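Local coordinates for protein thymidylate synthase ThyX (Streptomyces cacaoi subsp. asoensis, PDB 4P5A) that probably methylates dUMP, and UMP as well, at the uracil ring, using methylenetetrahydrofolate, NADPH and a flavin held between subunits of its homotetramer, at residues R100-F106 against F149-Q153; D110-R116 against G128-H134. All coordinates share one frame; numbering follows the deposited sequence.

Contact 1. Residues R100-F106 against F149-Q153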
loop_
_atom_site.group_PDB
_atom_site.type_symbol
_atom_site.label_atom_id
_atom_site.label_comp_id
_atom_site.label_asym_id
_atom_site.label_seq_id
_atom_site.Cartn_x
_atom_site.Cartn_y
_atom_site.Cartn_z
ATOM N N ARG B 100 16.815 -14.427 -18.827
ATOM C CA ARG B 100 16.870 -14.659 -20.262
ATOM C C ARG B 100 17.820 -13.642 -20.880
ATOM O O ARG B 100 17.914 -12.511 -20.386
ATOM C CB ARG B 100 15.489 -14.464 -20.868
ATOM C CG ARG B 100 15.444 -14.943 -22.389
ATOM C CD ARG B 100 14.027 -15.308 -22.899
ATOM N NE ARG B 100 13.259 -14.118 -23.312
ATOM C CZ ARG B 100 13.149 -13.647 -24.570
ATOM N NH1 ARG B 100 13.749 -14.270 -25.592
ATOM N NH2 ARG B 100 12.428 -12.544 -24.817
ATOM N N GLU B 101 18.509 -14.052 -21.968
ATOM C CA GLU B 101 19.383 -13.113 -22.685
ATOM C C GLU B 101 18.590 -11.943 -23.234
ATOM O O GLU B 101 17.449 -12.089 -23.681
ATOM C CB GLU B 101 20.029 -13.856 -23.834
ATOM C CG GLU B 101 20.890 -13.023 -24.735
ATOM C CD GLU B 101 21.690 -13.917 -25.758
ATOM O OE1 GLU B 101 22.131 -13.336 -26.798
ATOM O OE2 GLU B 101 21.895 -15.157 -25.474
ATOM N N VAL B 102 19.212 -10.755 -23.198
ATOM C CA VAL B 102 18.511 -9.561 -23.548
ATOM C C VAL B 102 18.681 -9.386 -25.062
ATOM O O VAL B 102 19.796 -9.639 -25.610
ATOM C CB VAL B 102 19.189 -8.330 -22.828
ATOM C CG1 VAL B 102 18.530 -6.945 -23.288
ATOM C CG2 VAL B 102 19.106 -8.535 -21.249
ATOM N N GLY B 103 17.616 -8.911 -25.696
ATOM C CA GLY B 103 17.614 -8.566 -27.141
ATOM C C GLY B 103 18.359 -7.290 -27.426
ATOM O O GLY B 103 18.580 -6.428 -26.531
ATOM N N ALA B 104 18.683 -7.087 -28.698
ATOM C CA ALA B 104 19.541 -5.964 -29.002
ATOM C C ALA B 104 18.717 -4.771 -29.455
ATOM O O ALA B 104 18.981 -4.200 -30.478
ATOM C CB ALA B 104 20.590 -6.350 -30.096
ATOM N N ALA B 105 17.725 -4.364 -28.657
ATOM C CA ALA B 105 16.899 -3.211 -29.046
ATOM C C ALA B 105 17.123 -2.151 -28.045
ATOM O O ALA B 105 17.049 -2.425 -26.797
ATOM C CB ALA B 105 15.458 -3.565 -29.140
ATOM N N PHE B 106 17.385 -0.933 -28.523
ATOM C CA PHE B 106 17.856 0.181 -27.648
ATOM C C PHE B 106 17.101 1.413 -28.069
ATOM O O PHE B 106 16.853 1.645 -29.284
ATOM C CB PHE B 106 19.402 0.447 -27.756
ATOM C CG PHE B 106 20.199 -0.715 -27.423
ATOM C CD1 PHE B 106 20.622 -1.571 -28.406
ATOM C CD2 PHE B 106 20.413 -1.049 -26.067
ATOM C CE1 PHE B 106 21.292 -2.729 -28.119
ATOM C CE2 PHE B 106 21.122 -2.260 -25.729
ATOM C CZ PHE B 106 21.584 -3.069 -26.766
ATOM N N PHE B 149 26.774 -3.821 -26.480
ATOM C CA PHE B 149 26.185 -5.072 -26.867
ATOM C C PHE B 149 27.289 -6.038 -27.292
ATOM O O PHE B 149 27.172 -7.274 -27.064
ATOM C CB PHE B 149 25.116 -4.875 -27.902
ATOM C CG PHE B 149 24.290 -6.080 -28.071
ATOM C CD1 PHE B 149 24.500 -6.919 -29.117
ATOM C CD2 PHE B 149 23.374 -6.455 -27.051
ATOM C CE1 PHE B 149 23.746 -8.119 -29.229
ATOM C CE2 PHE B 149 22.583 -7.619 -27.165
ATOM C CZ PHE B 149 22.810 -8.472 -28.244
ATOM N N GLU B 150 28.344 -5.513 -27.917
ATOM C CA GLU B 150 29.423 -6.429 -28.359
ATOM C C GLU B 150 30.092 -7.074 -27.117
ATOM O O GLU B 150 30.417 -8.304 -27.105
ATOM C CB GLU B 150 30.412 -5.620 -29.224
ATOM C CG GLU B 150 31.779 -6.271 -29.392
ATOM C CD GLU B 150 32.772 -5.271 -30.012
ATOM O OE1 GLU B 150 32.307 -4.319 -30.703
ATOM O OE2 GLU B 150 33.993 -5.419 -29.754
ATOM N N GLU B 151 30.247 -6.270 -26.053
ATOM C CA GLU B 151 30.822 -6.782 -24.823
ATOM C C GLU B 151 29.864 -7.716 -24.076
ATOM O O GLU B 151 30.318 -8.686 -23.476
ATOM C CB GLU B 151 31.323 -5.669 -23.868
ATOM C CG GLU B 151 32.462 -4.758 -24.425
ATOM C CD GLU B 151 33.719 -5.580 -24.853
ATOM O OE1 GLU B 151 33.984 -6.687 -24.318
ATOM O OE2 GLU B 151 34.355 -5.109 -25.836
ATOM N N TYR B 152 28.558 -7.411 -24.100
ATOM C CA TYR B 152 27.573 -8.311 -23.493
ATOM C C TYR B 152 27.677 -9.667 -24.184
ATOM O O TYR B 152 27.767 -10.705 -23.521
ATOM C CB TYR B 152 26.181 -7.721 -23.709
ATOM C CG TYR B 152 25.040 -8.562 -23.273
ATOM C CD1 TYR B 152 24.054 -9.007 -24.175
ATOM C CD2 TYR B 152 24.887 -8.869 -21.901
ATOM C CE1 TYR B 152 22.945 -9.771 -23.750
ATOM C CE2 TYR B 152 23.754 -9.644 -21.458
ATOM C CZ TYR B 152 22.803 -10.061 -22.395
ATOM O OH TYR B 152 21.737 -10.826 -22.005
ATOM N N GLN B 153 27.680 -9.652 -25.515
ATOM C CA GLN B 153 27.739 -10.964 -26.214
ATOM C C GLN B 153 29.064 -11.678 -25.974
ATOM O O GLN B 153 29.092 -12.904 -25.893
ATOM C CB GLN B 153 27.562 -10.718 -27.717
ATOM C CG GLN B 153 26.150 -10.395 -28.135
ATOM C CD GLN B 153 25.168 -11.488 -27.761
ATOM O OE1 GLN B 153 25.375 -12.617 -28.106
ATOM N NE2 GLN B 153 24.070 -11.130 -27.039
#
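Two hydrogen bonds, one to the backbone and one between side chains, fasten Glu-101 and Val-102 to the helix carrying Tyr-152 and Gln-153. The amide of Val-102 donates to Tyr-152 OH, with N 2.8 Å from OH and a nearly straight N-H...O angle of 164°. Beside it, Gln-153 NE2 lies 2.9 Å from Glu-101 OE1. The carboxylate receives this N-H from above its plane, whereas the oxygen lies almost within the plane of the amide; the two side chains run across each other at about a right angle. An extended Glu-101 chain meets a glutamine that turns back at chi2 (-58°), and that bend brings the amide round to the glutamate.

The tyrosine hydroxyl is also lined by carbon: Glu-101 CA is 3.4 Å from OH, and Val-102 CG2 touches the same oxygen at 3.6 Å, so the hydroxyl of this buried tyrosine lies against the loop that it holds. Further along, Ala-104 sets its methyl over one face of the Phe-149 ring, a CH-pi contact with CB 3.7 Å from the ring centroid. The Val-102 carbonyl oxygen meets that ring at its edge, near CE2. Phe-106 then closes the row, its CZ 3.8 Å from Phe-149 CD2, which lies at the edge of the Phe-106 ring.

Val-102 also leans on Ala-97 and Tyr-152 lies close to Arg-166, both of which line the 5-bromo-UMP pocket and are predicted to bind dUMP, which places the contact beside the nucleotide pocket. Phe-106, met by the Phe-149 and Tyr-145 rings, is where helix 131-157 packs on the small parallel sheet of 7-9 and 105-107, whose strands are joined by backbone bonds to Glu-7.

Contact 2. Residues D110-R116 against G128-H134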
loop_
_atom_site.group_PDB
_atom_site.type_symbol
_atom_site.label_atom_id
_atom_site.label_comp_id
_atom_site.label_asym_id
_atom_site.label_seq_id
_atom_site.Cartn_x
_atom_site.Cartn_y
_atom_site.Cartn_z
ATOM N N ASP B 110 13.269 10.233 -31.110
ATOM C CA ASP B 110 13.065 10.581 -32.534
ATOM C C ASP B 110 13.303 12.085 -32.824
ATOM O O ASP B 110 13.665 12.906 -31.950
ATOM C CB ASP B 110 11.717 10.141 -33.034
ATOM C CG ASP B 110 10.605 10.910 -32.424
ATOM O OD1 ASP B 110 10.774 12.064 -31.885
ATOM O OD2 ASP B 110 9.515 10.366 -32.491
ATOM N N ALA B 111 13.116 12.450 -34.081
ATOM C CA ALA B 111 13.516 13.807 -34.461
ATOM C C ALA B 111 12.656 14.897 -33.830
ATOM O O ALA B 111 13.070 16.036 -33.839
ATOM C CB ALA B 111 13.616 13.952 -36.024
ATOM N N THR B 112 11.499 14.571 -33.257
ATOM C CA THR B 112 10.615 15.581 -32.656
ATOM C C THR B 112 10.945 15.850 -31.172
ATOM O O THR B 112 10.604 16.884 -30.628
ATOM C CB THR B 112 9.093 15.202 -32.773
ATOM O OG1 THR B 112 8.816 14.123 -31.895
ATOM C CG2 THR B 112 8.762 14.755 -34.144
ATOM N N ARG B 113 11.612 14.915 -30.520
ATOM C CA ARG B 113 11.979 15.091 -29.092
ATOM C C ARG B 113 12.761 16.396 -28.818
ATOM O O ARG B 113 13.724 16.766 -29.549
ATOM C CB ARG B 113 12.829 13.906 -28.666
ATOM C CG ARG B 113 12.233 13.181 -27.401
ATOM C CD ARG B 113 12.786 13.861 -26.312
ATOM N NE ARG B 113 12.739 13.121 -25.053
ATOM C CZ ARG B 113 13.004 13.756 -23.922
ATOM N NH1 ARG B 113 13.273 15.041 -23.973
ATOM N NH2 ARG B 113 13.051 13.139 -22.759
ATOM N N LEU B 114 12.432 17.061 -27.730
ATOM C CA LEU B 114 13.218 18.276 -27.367
ATOM C C LEU B 114 14.503 17.796 -26.757
ATOM O O LEU B 114 14.467 16.916 -25.890
ATOM C CB LEU B 114 12.446 19.109 -26.359
ATOM C CG LEU B 114 10.996 19.411 -26.816
ATOM C CD1 LEU B 114 10.125 19.980 -25.706
ATOM C CD2 LEU B 114 10.946 20.313 -28.047
ATOM N N LEU B 115 15.647 18.323 -27.188
ATOM C CA LEU B 115 16.929 17.787 -26.720
ATOM C C LEU B 115 17.752 18.696 -25.833
ATOM O O LEU B 115 18.792 18.253 -25.352
ATOM C CB LEU B 115 17.795 17.298 -27.897
ATOM C CG LEU B 115 17.225 16.190 -28.772
ATOM C CD1 LEU B 115 18.149 15.909 -30.000
ATOM C CD2 LEU B 115 17.132 14.921 -27.894
ATOM N N ARG B 116 17.300 19.942 -25.644
ATOM C CA ARG B 116 18.036 20.907 -24.840
ATOM C C ARG B 116 17.267 21.329 -23.645
ATOM O O ARG B 116 16.043 21.206 -23.595
ATOM C CB ARG B 116 18.391 22.135 -25.653
ATOM C CG ARG B 116 19.418 21.811 -26.623
ATOM C CD ARG B 116 19.893 23.002 -27.388
ATOM N NE ARG B 116 21.026 22.514 -28.158
ATOM C CZ ARG B 116 22.306 22.647 -27.810
ATOM N NH1 ARG B 116 22.678 23.314 -26.718
ATOM N NH2 ARG B 116 23.233 22.152 -28.614
ATOM N N GLY B 128 13.729 22.899 -28.134
ATOM C CA GLY B 128 14.094 22.193 -29.372
ATOM C C GLY B 128 15.601 22.091 -29.514
ATOM O O GLY B 128 16.331 22.997 -29.055
ATOM N N GLY B 129 16.062 20.972 -30.107
ATOM C CA GLY B 129 17.480 20.831 -30.563
ATOM C C GLY B 129 17.533 21.104 -32.076
ATOM O O GLY B 129 16.469 21.160 -32.749
ATOM N N SER B 130 18.743 21.285 -32.622
ATOM C CA SER B 130 18.915 21.473 -34.078
ATOM C C SER B 130 19.024 20.104 -34.749
ATOM O O SER B 130 19.087 19.049 -34.071
ATOM C CB SER B 130 20.164 22.330 -34.371
ATOM O OG SER B 130 21.348 21.689 -33.873
ATOM N N THR B 131 19.046 20.097 -36.078
ATOM C CA THR B 131 19.276 18.832 -36.793
ATOM C C THR B 131 20.611 18.242 -36.340
ATOM O O THR B 131 20.699 17.028 -36.075
ATOM C CB THR B 131 19.221 19.004 -38.315
ATOM O OG1 THR B 131 17.913 19.473 -38.633
ATOM C CG2 THR B 131 19.427 17.652 -39.029
ATOM N N ASP B 132 21.614 19.110 -36.214
ATOM C CA ASP B 132 22.865 18.644 -35.688
ATOM C C ASP B 132 22.781 17.986 -34.270
ATOM O O ASP B 132 23.497 16.991 -33.981
ATOM C CB ASP B 132 23.948 19.720 -35.667
ATOM C CG ASP B 132 25.299 19.101 -35.340
ATOM O OD1 ASP B 132 25.616 18.049 -35.981
ATOM O OD2 ASP B 132 26.001 19.576 -34.417
ATOM N N ASP B 133 21.945 18.552 -33.400
ATOM C CA ASP B 133 21.737 17.920 -32.046
ATOM C C ASP B 133 21.226 16.479 -32.165
ATOM O O ASP B 133 21.780 15.591 -31.528
ATOM C CB ASP B 133 20.805 18.749 -31.148
ATOM C CG ASP B 133 21.450 20.069 -30.733
ATOM O OD1 ASP B 133 20.750 21.092 -30.578
ATOM O OD2 ASP B 133 22.693 20.087 -30.568
ATOM N N HIS B 134 20.195 16.254 -32.981
ATOM C CA HIS B 134 19.671 14.901 -33.130
ATOM C C HIS B 134 20.758 13.981 -33.684
ATOM O O HIS B 134 20.979 12.890 -33.169
ATOM C CB HIS B 134 18.416 14.819 -34.000
ATOM C CG HIS B 134 17.762 13.459 -33.981
ATOM N ND1 HIS B 134 17.653 12.658 -35.099
ATOM C CD2 HIS B 134 17.191 12.761 -32.969
ATOM C CE1 HIS B 134 17.042 11.530 -34.778
ATOM N NE2 HIS B 134 16.749 11.581 -33.484
HETATM O O HOH W 1 14.400 18.925 -30.977
#
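Ala-111 lies over one face of the His-134 imidazole, its CA 4.0 Å from the ring centroid and only 8° off the normal, a CH-pi contact almost centred on the ring. Leu-115 CD1 comes in at the ring's edge and packs on the histidine backbone, 3.6 Å from His-134 CA. The imidazole NE2 is hydrogen-bonded to Pro-109 O. The other flat group, the Arg-116 guanidinium, takes Asp-133 at its edge in a side-on salt bridge: NE to OD1 at 2.8 Å, with OD1 in the guanidinium plane, and NH2 to OD2 at 2.9 Å. With its chain extended from CG to NE (chi2 -176°), the arginine reaches the helix start while its CD passes Gly-128 O.

Here the aspartate has a second task, an example of how one capping-box carboxylate can serve both a helix start and a salt bridge. Ser-130 is the N-cap of helix 131-157, and with Asp-133 it forms the box: Ser-130 OG accepts from Asp-133 N, and Asp-133 OD1 accepts from Ser-130 N. Arg-116 NE and Ser-130 N approach that oxygen from opposite faces of the carboxylate. A leucine in place of Arg-116 would probably leave the buried Asp-133 carboxylate without this countercharge, held then by the cap bond from Ser-130 N and less firmly fixed in its rotation.

At the opposite end of the loop, Asp-110 OD1 gathers Thr-112 OG1 and the amides of Thr-112 and Arg-113, an Asx turn within a type I beta turn. One water donates to Arg-113 O and accepts from Gly-129 N, its oxygen 2.8 Å from that N. Opposite Val-127, Leu-115 and Arg-116 form a classic beta bulge at the open end of the 116-118/125-127 hairpin, and Ile-164 of the second subunit packs on Leu-115.

How the contacts relate
Followed from the N terminus, the chain passes through the nucleotide- and flavin-binding region around strand 91-94 and enters residues 100-106, the first half of contact 1. It then leaves strand 105-107 for the turns of 110-116, crosses the hairpin of strands 116-118 and 125-127, and comes back at 128-134, where contact 2 closes the short inner loop. Helix 131-157 next carries it to 149-153, closing contact 1 around everything between, so that contact 2 is nested inside contact 1. The helix thus joins both: its start is tied to the open end of the hairpin and, with the centres 27 Å apart, a later portion to the segment beside the nucleotide pocket.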